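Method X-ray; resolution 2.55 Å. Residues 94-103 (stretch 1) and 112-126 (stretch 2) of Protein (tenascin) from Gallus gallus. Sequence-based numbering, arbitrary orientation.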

# COMPACT_ATOMS: atom_id res chain seq x y z
N VAL A 94 1.93 0.05 2.76
CA VAL A 94 0.70 -0.67 3.04
C VAL A 94 0.73 -2.04 2.35
O VAL A 94 1.40 -2.20 1.34
CB VAL A 94 -0.52 0.12 2.56
CG1 VAL A 94 -0.47 0.30 1.07
CG2 VAL A 94 -1.79 -0.60 2.97
N VAL A 95 0.02 -3.02 2.90
CA VAL A 95 -0.04 -4.36 2.29
C VAL A 95 -0.56 -4.28 0.85
O VAL A 95 -1.33 -3.37 0.50
CB VAL A 95 -0.92 -5.32 3.14
CG1 VAL A 95 -2.32 -4.76 3.31
CG2 VAL A 95 -0.97 -6.70 2.52
N GLY A 96 -0.12 -5.21 0.01
CA GLY A 96 -0.53 -5.23 -1.39
C GLY A 96 -1.95 -5.70 -1.75
O GLY A 96 -2.51 -6.59 -1.10
N SER A 97 -2.52 -5.08 -2.78
CA SER A 97 -3.85 -5.41 -3.30
C SER A 97 -3.76 -6.65 -4.20
O SER A 97 -2.72 -6.87 -4.82
CB SER A 97 -4.38 -4.29 -4.22
OG SER A 97 -4.57 -3.06 -3.56
N PRO A 98 -4.85 -7.46 -4.28
CA PRO A 98 -4.81 -8.64 -5.15
C PRO A 98 -4.74 -8.04 -6.55
O PRO A 98 -5.18 -6.90 -6.75
CB PRO A 98 -6.16 -9.31 -4.89
CG PRO A 98 -6.47 -8.91 -3.49
CD PRO A 98 -6.09 -7.45 -3.49
N LYS A 99 -4.18 -8.76 -7.52
CA LYS A 99 -4.02 -8.21 -8.86
C LYS A 99 -5.17 -8.29 -9.88
O LYS A 99 -5.32 -7.39 -10.71
CB LYS A 99 -2.71 -8.72 -9.48
CG LYS A 99 -1.46 -8.25 -8.75
CD LYS A 99 -1.41 -6.72 -8.63
CE LYS A 99 -1.25 -6.03 -9.99
NZ LYS A 99 0.07 -6.34 -10.66
N GLY A 100 -5.98 -9.34 -9.83
CA GLY A 100 -7.06 -9.43 -10.80
C GLY A 100 -8.29 -10.19 -10.36
O GLY A 100 -8.22 -11.38 -10.02
N ILE A 101 -9.43 -9.53 -10.40
CA ILE A 101 -10.66 -10.19 -10.01
C ILE A 101 -11.28 -10.84 -11.25
O ILE A 101 -11.33 -10.24 -12.32
CB ILE A 101 -11.62 -9.22 -9.32
CG1 ILE A 101 -12.84 -9.96 -8.79
CG2 ILE A 101 -11.99 -8.08 -10.25
CD1 ILE A 101 -13.78 -9.07 -8.00
N SER A 102 -11.67 -12.10 -11.12
CA SER A 102 -12.29 -12.82 -12.23
C SER A 102 -13.50 -13.59 -11.73
O SER A 102 -13.58 -13.97 -10.56
CB SER A 102 -11.29 -13.76 -12.89
OG SER A 102 -10.89 -14.80 -12.02
N PHE A 103 -14.45 -13.80 -12.63
CA PHE A 103 -15.67 -14.52 -12.30
C PHE A 103 -15.83 -15.74 -13.20
O PHE A 103 -15.39 -15.74 -14.36
CB PHE A 103 -16.87 -13.60 -12.44
CG PHE A 103 -16.76 -12.39 -11.60
CD1 PHE A 103 -16.80 -12.49 -10.21
CD2 PHE A 103 -16.60 -11.14 -12.18
CE1 PHE A 103 -16.67 -11.36 -9.41
CE2 PHE A 103 -16.47 -10.00 -11.39
CZ PHE A 103 -16.51 -10.11 -10.00
N THR A 112 -18.30 -18.21 -8.65
CA THR A 112 -16.98 -18.44 -8.12
C THR A 112 -16.08 -17.26 -8.46
O THR A 112 -15.67 -17.09 -9.61
CB THR A 112 -16.35 -19.75 -8.70
OG1 THR A 112 -17.07 -20.89 -8.22
CG2 THR A 112 -14.87 -19.89 -8.31
N VAL A 113 -15.82 -16.41 -7.46
CA VAL A 113 -14.94 -15.26 -7.65
C VAL A 113 -13.53 -15.72 -7.29
O VAL A 113 -13.33 -16.46 -6.32
CB VAL A 113 -15.38 -14.05 -6.79
CG1 VAL A 113 -15.63 -14.47 -5.37
CG2 VAL A 113 -14.33 -12.96 -6.86
N SER A 114 -12.57 -15.36 -8.13
CA SER A 114 -11.18 -15.75 -7.92
C SER A 114 -10.29 -14.51 -8.08
O SER A 114 -10.70 -13.51 -8.66
CB SER A 114 -10.81 -16.82 -8.94
OG SER A 114 -9.43 -17.11 -8.91
N TRP A 115 -9.07 -14.57 -7.53
CA TRP A 115 -8.14 -13.42 -7.61
C TRP A 115 -6.70 -13.85 -7.63
O TRP A 115 -6.36 -14.90 -7.13
CB TRP A 115 -8.33 -12.47 -6.43
CG TRP A 115 -8.20 -13.16 -5.12
CD1 TRP A 115 -7.05 -13.37 -4.42
CD2 TRP A 115 -9.25 -13.81 -4.39
NE1 TRP A 115 -7.31 -14.12 -3.30
CE2 TRP A 115 -8.65 -14.40 -3.25
CE3 TRP A 115 -10.63 -13.94 -4.58
CZ2 TRP A 115 -9.39 -15.13 -2.31
CZ3 TRP A 115 -11.37 -14.67 -3.64
CH2 TRP A 115 -10.75 -15.25 -2.52
N THR A 116 -5.84 -13.02 -8.21
CA THR A 116 -4.43 -13.36 -8.24
C THR A 116 -3.72 -12.65 -7.09
O THR A 116 -3.78 -11.42 -6.94
CB THR A 116 -3.77 -13.09 -9.62
OG1 THR A 116 -3.45 -11.71 -9.76
CG2 THR A 116 -4.71 -13.53 -10.75
N PRO A 117 -3.10 -13.43 -6.21
CA PRO A 117 -2.35 -13.04 -5.02
C PRO A 117 -1.19 -12.11 -5.30
O PRO A 117 -0.49 -12.25 -6.31
CB PRO A 117 -1.84 -14.37 -4.49
CG PRO A 117 -2.91 -15.30 -4.89
CD PRO A 117 -3.13 -14.90 -6.30
N PRO A 118 -0.97 -11.16 -4.39
CA PRO A 118 0.11 -10.16 -4.47
C PRO A 118 1.44 -10.76 -3.97
O PRO A 118 1.47 -11.85 -3.38
CB PRO A 118 -0.39 -9.08 -3.52
CG PRO A 118 -1.07 -9.89 -2.44
CD PRO A 118 -1.86 -10.88 -3.25
N ARG A 119 2.54 -10.06 -4.27
CA ARG A 119 3.88 -10.48 -3.83
C ARG A 119 4.10 -9.80 -2.49
O ARG A 119 4.89 -8.86 -2.37
CB ARG A 119 4.96 -10.05 -4.84
CG ARG A 119 4.97 -10.84 -6.15
CD ARG A 119 5.39 -12.30 -5.95
NE ARG A 119 6.79 -12.41 -5.53
CZ ARG A 119 7.73 -13.05 -6.23
NH1 ARG A 119 7.42 -13.63 -7.39
NH2 ARG A 119 8.98 -13.10 -5.78
N SER A 120 3.33 -10.25 -1.50
CA SER A 120 3.38 -9.71 -0.15
C SER A 120 2.77 -10.74 0.80
O SER A 120 1.81 -11.44 0.44
CB SER A 120 2.59 -8.39 -0.08
OG SER A 120 2.40 -7.97 1.26
N ARG A 121 3.34 -10.85 1.99
CA ARG A 121 2.85 -11.77 2.99
C ARG A 121 1.44 -11.34 3.36
O ARG A 121 1.21 -10.17 3.69
CB ARG A 121 3.77 -11.75 4.21
CG ARG A 121 3.23 -12.45 5.43
CD ARG A 121 4.25 -12.38 6.53
NE ARG A 121 3.71 -12.78 7.83
CZ ARG A 121 4.45 -13.05 8.90
NH1 ARG A 121 5.77 -12.97 8.83
NH2 ARG A 121 3.86 -13.38 10.05
N VAL A 122 0.49 -12.27 3.27
CA VAL A 122 -0.91 -11.97 3.56
C VAL A 122 -1.60 -13.02 4.42
O VAL A 122 -1.49 -14.22 4.14
CB VAL A 122 -1.71 -11.77 2.23
CG1 VAL A 122 -1.22 -12.73 1.16
CG2 VAL A 122 -3.20 -11.96 2.46
N ASP A 123 -2.34 -12.56 5.43
CA ASP A 123 -3.06 -13.45 6.34
C ASP A 123 -4.42 -13.87 5.82
O ASP A 123 -4.77 -15.06 5.89
CB ASP A 123 -3.26 -12.78 7.71
CG ASP A 123 -1.96 -12.40 8.38
OD1 ASP A 123 -0.87 -12.75 7.88
OD2 ASP A 123 -2.05 -11.72 9.43
N SER A 124 -5.21 -12.91 5.33
CA SER A 124 -6.55 -13.18 4.80
C SER A 124 -7.00 -12.19 3.70
O SER A 124 -6.24 -11.31 3.29
CB SER A 124 -7.58 -13.19 5.94
OG SER A 124 -7.59 -11.97 6.66
N TYR A 125 -8.23 -12.36 3.21
CA TYR A 125 -8.80 -11.48 2.18
C TYR A 125 -10.24 -11.15 2.55
O TYR A 125 -10.98 -12.02 2.99
CB TYR A 125 -8.83 -12.16 0.82
CG TYR A 125 -7.49 -12.54 0.25
CD1 TYR A 125 -6.72 -11.60 -0.43
CD2 TYR A 125 -7.00 -13.84 0.36
CE1 TYR A 125 -5.50 -11.95 -0.99
CE2 TYR A 125 -5.77 -14.19 -0.19
CZ TYR A 125 -5.03 -13.24 -0.87
OH TYR A 125 -3.83 -13.59 -1.43
N ARG A 126 -10.64 -9.89 2.42
CA ARG A 126 -12.02 -9.52 2.70
C ARG A 126 -12.77 -9.25 1.38
O ARG A 126 -12.53 -8.24 0.69
CB ARG A 126 -12.11 -8.33 3.66
CG ARG A 126 -12.56 -8.73 5.06
CD ARG A 126 -13.05 -7.54 5.89
NE ARG A 126 -11.96 -6.83 6.54
CZ ARG A 126 -11.29 -7.28 7.61
NH1 ARG A 126 -11.61 -8.45 8.15
NH2 ARG A 126 -10.32 -6.54 8.14

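What holds the two backbones together? The backbones around Ser-102 and Ser-114 run antiparallel as neighbouring strands, and Ser-102 and Ser-114 form the hydrogen-bonded pair: Ser-102 N donates to Ser-114 O at 3.0 Å, and Ser-114 N returns a bond to Ser-102 O at 3.0 Å. Both are nearly straight. The two serine side chains share one face of the sheet, while Val-113 and Phe-103 occupy the other, where Phe-103 CE1 lies 3.8 Å from Val-113 CG2.

How does Thr-116 extend the backbone pairing? Its carbonyl accepts a well-aligned hydrogen bond from the backbone of Lys-99, with Lys-99 N to Thr-116 O at 2.8 Å. A weak bond joins Thr-116 N to Gly-100 O at 3.4 Å. The side chains also meet, Lys-99 CB lying 3.1 Å from Thr-116 OG1, but the lysine's end leads away.

Why does Pro-98 cover so much surface? Without an amide hydrogen to donate, it contributes by packing. Its CB sits 4.1 Å from Trp-115 CB, and its CG 4.1 Å from Tyr-125 CE1, giving the ring apolar neighbours in both residues.

What does Pro-118 add? Its CA-to-CB bond points toward stretch 1, and its CB comes within 3.5 Å of Ser-97 O, while its CG lies 3.8 Å from Gly-96 O. These are packing contacts against backbone carbonyls.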